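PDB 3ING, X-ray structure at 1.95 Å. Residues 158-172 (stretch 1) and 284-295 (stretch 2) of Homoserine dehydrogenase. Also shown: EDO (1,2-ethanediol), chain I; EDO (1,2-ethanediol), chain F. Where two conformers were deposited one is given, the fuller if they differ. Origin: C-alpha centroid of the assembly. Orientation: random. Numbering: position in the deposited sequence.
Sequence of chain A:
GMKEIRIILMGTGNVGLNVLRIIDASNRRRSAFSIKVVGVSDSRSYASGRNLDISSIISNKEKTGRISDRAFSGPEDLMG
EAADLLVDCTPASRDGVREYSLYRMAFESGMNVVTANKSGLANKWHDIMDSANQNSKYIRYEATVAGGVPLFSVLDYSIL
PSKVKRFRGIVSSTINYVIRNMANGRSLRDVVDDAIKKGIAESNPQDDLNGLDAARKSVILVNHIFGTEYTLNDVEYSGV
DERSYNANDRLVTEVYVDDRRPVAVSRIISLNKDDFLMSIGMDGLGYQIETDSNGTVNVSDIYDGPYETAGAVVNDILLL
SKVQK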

# COMPACT_ATOMS: atom_id res chain seq x y z
N SER A 158 2.03 -2.19 -5.05
CA SER A 158 0.85 -1.36 -5.35
C SER A 158 1.01 -0.45 -6.56
O SER A 158 0.01 -0.04 -7.13
CB SER A 158 0.48 -0.50 -4.14
OG SER A 158 -0.03 -1.27 -3.06
N ILE A 159 2.23 -0.11 -6.95
CA ILE A 159 2.47 0.78 -8.11
C ILE A 159 3.50 0.22 -9.09
O ILE A 159 4.35 0.92 -9.63
CB ILE A 159 2.87 2.20 -7.65
CG1 ILE A 159 4.17 2.15 -6.81
CG2 ILE A 159 1.79 2.79 -6.84
CD1 ILE A 159 4.75 3.52 -6.50
N LEU A 160 3.41 -1.08 -9.36
CA LEU A 160 4.33 -1.76 -10.28
C LEU A 160 4.48 -1.13 -11.67
O LEU A 160 5.57 -1.12 -12.22
CB LEU A 160 3.94 -3.25 -10.41
CG LEU A 160 4.27 -4.14 -9.21
CD1 LEU A 160 3.49 -5.41 -9.28
CD2 LEU A 160 5.82 -4.40 -9.19
N PRO A 161 3.40 -0.61 -12.26
CA PRO A 161 3.57 -0.04 -13.59
C PRO A 161 4.35 1.28 -13.68
O PRO A 161 4.73 1.68 -14.77
CB PRO A 161 2.14 0.24 -14.04
CG PRO A 161 1.28 -0.34 -13.04
CD PRO A 161 2.02 -0.51 -11.80
N SER A 162 4.57 1.94 -12.56
CA SER A 162 5.08 3.30 -12.58
C SER A 162 6.57 3.50 -12.39
O SER A 162 7.24 2.74 -11.66
CB SER A 162 4.47 4.08 -11.40
OG SER A 162 3.12 4.44 -11.65
N LYS A 163 7.05 4.59 -12.97
CA LYS A 163 8.27 5.21 -12.48
C LYS A 163 7.86 6.22 -11.37
O LYS A 163 6.90 6.95 -11.51
CB LYS A 163 8.98 5.94 -13.59
CG LYS A 163 9.56 5.04 -14.66
CD LYS A 163 10.27 5.84 -15.76
CE LYS A 163 11.06 4.92 -16.71
NZ LYS A 163 11.53 5.59 -17.99
N VAL A 164 8.58 6.21 -10.26
CA VAL A 164 8.41 7.18 -9.19
C VAL A 164 9.26 8.38 -9.52
O VAL A 164 10.50 8.26 -9.75
CB VAL A 164 8.84 6.67 -7.80
CG1 VAL A 164 8.78 7.81 -6.78
CG2 VAL A 164 7.97 5.52 -7.35
N LYS A 165 8.62 9.52 -9.60
CA LYS A 165 9.30 10.78 -9.93
C LYS A 165 9.80 11.46 -8.65
O LYS A 165 10.90 12.02 -8.62
CB LYS A 165 8.37 11.72 -10.67
CG LYS A 165 7.56 11.10 -11.87
CD LYS A 165 8.39 10.56 -13.06
N ARG A 166 9.00 11.40 -7.59
CA ARG A 166 9.40 12.03 -6.33
C ARG A 166 8.73 11.46 -5.11
O ARG A 166 7.58 11.05 -5.17
CB ARG A 166 9.03 13.50 -6.38
CG ARG A 166 9.54 14.32 -5.21
CD ARG A 166 9.43 15.85 -5.45
NE ARG A 166 8.07 16.34 -5.31
N PHE A 167 9.47 11.49 -4.02
CA PHE A 167 9.00 11.16 -2.70
C PHE A 167 9.19 12.36 -1.77
O PHE A 167 10.25 12.96 -1.74
CB PHE A 167 9.74 9.96 -2.18
CG PHE A 167 9.38 9.55 -0.74
CD1 PHE A 167 9.91 10.24 0.35
CD2 PHE A 167 8.60 8.44 -0.49
CE1 PHE A 167 9.56 9.84 1.66
CE2 PHE A 167 8.26 8.04 0.78
CZ PHE A 167 8.72 8.74 1.86
N ARG A 168 8.16 12.67 -0.99
CA ARG A 168 8.27 13.67 0.07
C ARG A 168 7.48 13.21 1.29
O ARG A 168 6.35 12.77 1.17
CB ARG A 168 7.83 15.04 -0.43
CG ARG A 168 6.41 15.13 -0.90
CD ARG A 168 6.19 16.46 -1.70
NE ARG A 168 6.41 17.57 -0.80
CZ ARG A 168 5.50 18.01 0.05
NH1 ARG A 168 4.29 17.47 0.06
NH2 ARG A 168 5.79 19.00 0.89
N GLY A 169 8.11 13.20 2.47
CA GLY A 169 7.38 12.75 3.64
C GLY A 169 7.92 13.20 4.94
O GLY A 169 9.03 13.71 5.02
N ILE A 170 7.06 13.09 5.96
CA ILE A 170 7.44 13.23 7.36
C ILE A 170 7.67 11.80 7.84
O ILE A 170 6.72 11.06 8.09
CB ILE A 170 6.32 13.93 8.19
CG1 ILE A 170 6.17 15.40 7.73
CG2 ILE A 170 6.58 13.87 9.67
CD1 ILE A 170 4.89 16.08 8.26
N VAL A 171 8.94 11.39 7.88
CA VAL A 171 9.28 9.99 8.13
C VAL A 171 10.14 9.76 9.36
O VAL A 171 10.35 8.64 9.72
CB VAL A 171 9.99 9.37 6.86
CG1 VAL A 171 9.06 9.39 5.62
CG2 VAL A 171 11.33 10.05 6.55
N SER A 172 10.66 10.82 9.98
CA SER A 172 11.51 10.71 11.19
C SER A 172 10.66 11.32 12.30
O SER A 172 10.40 12.51 12.30
CB SER A 172 12.86 11.44 10.99
OG SER A 172 13.76 11.30 12.10
N GLY A 284 1.64 10.88 14.21
CA GLY A 284 1.71 10.07 13.00
C GLY A 284 2.87 10.42 12.10
O GLY A 284 3.58 11.40 12.34
N LEU A 285 3.00 9.63 11.03
CA LEU A 285 3.97 9.86 9.96
C LEU A 285 3.26 9.68 8.62
O LEU A 285 2.12 9.19 8.57
CB LEU A 285 5.13 8.87 10.08
CG LEU A 285 6.01 8.92 11.35
CD1 LEU A 285 7.11 7.79 11.33
CD2 LEU A 285 6.65 10.23 11.43
N GLY A 286 3.90 10.06 7.53
CA GLY A 286 3.27 9.90 6.22
C GLY A 286 4.09 10.50 5.12
O GLY A 286 5.08 11.17 5.38
N TYR A 287 3.66 10.25 3.89
CA TYR A 287 4.36 10.68 2.72
C TYR A 287 3.46 10.78 1.47
O TYR A 287 2.28 10.37 1.45
CB TYR A 287 5.52 9.71 2.43
CG TYR A 287 5.03 8.31 2.07
CD1 TYR A 287 4.67 7.99 0.79
CD2 TYR A 287 4.91 7.33 3.04
CE1 TYR A 287 4.19 6.71 0.45
CE2 TYR A 287 4.43 6.06 2.71
CZ TYR A 287 4.08 5.76 1.41
OH TYR A 287 3.62 4.47 1.08
N GLN A 288 4.07 11.26 0.40
CA GLN A 288 3.40 11.40 -0.87
C GLN A 288 4.37 10.88 -1.93
O GLN A 288 5.53 11.28 -1.93
CB GLN A 288 3.07 12.88 -1.10
CG GLN A 288 2.39 13.19 -2.40
CD GLN A 288 1.99 14.64 -2.54
OE1 GLN A 288 2.80 15.49 -2.93
NE2 GLN A 288 0.72 14.93 -2.32
N ILE A 289 3.90 10.00 -2.83
CA ILE A 289 4.72 9.61 -3.95
C ILE A 289 4.05 10.03 -5.23
O ILE A 289 2.91 9.67 -5.52
CB ILE A 289 5.04 8.11 -4.04
CG1 ILE A 289 3.83 7.27 -3.65
CG2 ILE A 289 6.30 7.77 -3.24
CD1 ILE A 289 3.98 5.85 -4.03
N GLU A 290 4.79 10.80 -6.04
CA GLU A 290 4.39 11.16 -7.40
C GLU A 290 4.87 10.10 -8.37
O GLU A 290 6.05 9.81 -8.39
CB GLU A 290 4.98 12.50 -7.83
CG GLU A 290 4.70 13.64 -6.91
CD GLU A 290 5.32 14.96 -7.39
OE1 GLU A 290 5.99 14.98 -8.46
OE2 GLU A 290 5.14 15.98 -6.68
N THR A 291 3.96 9.55 -9.18
CA THR A 291 4.24 8.45 -10.12
C THR A 291 3.77 8.80 -11.50
O THR A 291 2.89 9.63 -11.68
CB THR A 291 3.56 7.11 -9.74
OG1 THR A 291 2.15 7.10 -10.07
CG2 THR A 291 3.75 6.79 -8.26
N ASP A 292 4.32 8.10 -12.50
CA ASP A 292 3.93 8.42 -13.83
C ASP A 292 2.73 7.59 -14.35
O ASP A 292 2.18 7.94 -15.37
CB ASP A 292 5.13 8.38 -14.78
CG ASP A 292 5.64 6.96 -15.05
OD1 ASP A 292 5.12 6.03 -14.44
OD2 ASP A 292 6.58 6.79 -15.87
N SER A 293 2.35 6.50 -13.65
CA SER A 293 1.21 5.65 -14.08
C SER A 293 0.14 5.33 -13.01
O SER A 293 -0.89 4.70 -13.32
CB SER A 293 1.76 4.33 -14.61
OG SER A 293 2.71 4.55 -15.62
N ASN A 294 0.36 5.77 -11.79
CA ASN A 294 -0.58 5.52 -10.69
C ASN A 294 -0.93 6.79 -9.92
O ASN A 294 -1.38 6.72 -8.76
CB ASN A 294 0.02 4.46 -9.73
CG ASN A 294 0.15 3.10 -10.39
OD1 ASN A 294 -0.83 2.32 -10.41
ND2 ASN A 294 1.34 2.81 -10.97
N GLY A 295 -0.73 7.94 -10.57
CA GLY A 295 -1.02 9.23 -9.97
C GLY A 295 -0.09 9.62 -8.84
O GLY A 295 1.07 9.17 -8.79
C1 EDO I . 11.71 4.54 -10.66
O1 EDO I . 12.23 5.89 -10.56
C2 EDO I . 10.76 4.13 -9.53
O2 EDO I . 11.28 3.17 -8.53
C1 EDO F . 4.94 14.35 13.20
O1 EDO F . 3.52 14.55 13.20
C2 EDO F . 5.47 14.07 14.61
O2 EDO F . 5.56 12.65 14.83

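Two neighbouring strands of one chain, 164-170 and 286-291, pair as an antiparallel β-ribbon with a bulge near one end, and beyond that end polar side chains tie the flanking loops together. The strand directions differ by 170°, their axes approach to 4.6 Å, and the two stretches together bury 1078 Å². From Arg 166 to Ile 170 the register is regular. Gly 286 N donates to Ile 170 O (3.0 Å) and Ile 170 N to Gly 286 O (2.8 Å); Gln 288 N and Arg 168 O lie 2.8 Å apart, with Arg 168 N returning a bond to Gln 288 O at 3.1 Å. Glu 290 N reaches Arg 166 O at 2.9 Å, but here the pattern loosens: Glu 290 O takes its shorter bond from Lys 165 N (2.9 Å) and only a weak one from Arg 166 N (3.4 Å). One carbonyl thus serves two successive amides, the signature of the bulge that shifts the register by one residue before Val 164 pairs with Thr 291. Between the hydrogen-bonded pairs, CA-H groups face carbonyls, as in Ile 289 CA to Arg 166 O at 3.4 Å.

Val 164, Phe 167, Tyr 287, Ile 289 and Thr 291 share one face of the sheet. Phe 167 CD2 packs on Ile 289 CG2 (3.6 Å) and Phe 167 CZ on Tyr 287 CB (3.4 Å). The Phe 167 and Tyr 287 rings are near parallel, 22° between planes, but slid apart with centroids 5.1 Å away, so they barely overlap. Gly 169 lies opposite Tyr 287 with CA atoms just 3.8 Å apart; a CB there would fall 2.6 Å from Tyr 287 CB and 2.8 Å from Gly 286 O, so the close approach depends on the absence of a side chain. Ile 159, from the preceding loop, extends the apolar patch through its CD1, 3.5 Å from Ile 289 CD1.

The other face carries Arg 166, Arg 168, Gln 288 and Glu 290. Opposite charges draw Arg 166 NE to Glu 290 OE2 in a salt bridge of 3.3 Å, although the Arg 166 side chain is not modelled beyond NE. Gln 288 OE1 lies at the edge of the Arg 168 guanidinium, near its plane. Ile 170 is also on this face, and its CG2 meets Leu 285 CD2 at 4.0 Å.

Past the bulge, Asp 292 grips Lys 163 at two points: Lys 163 N donates to Asp 292 OD1 (2.8 Å), and Asp 292 N to Lys 163 O (3.0 Å). A type I turn from Ile 159 to Ser 162, closed by Ser 162 N to Ile 159 O at 3.1 Å, brings in Ser 162 OG, which accepts from Ser 293 N at 3.0 Å. At the end of the second strand, Thr 291 OG1 accepts from Asn 294 N (2.8 Å) and donates to Gly 295 O (2.7 Å), bracing the loop that meets this turn.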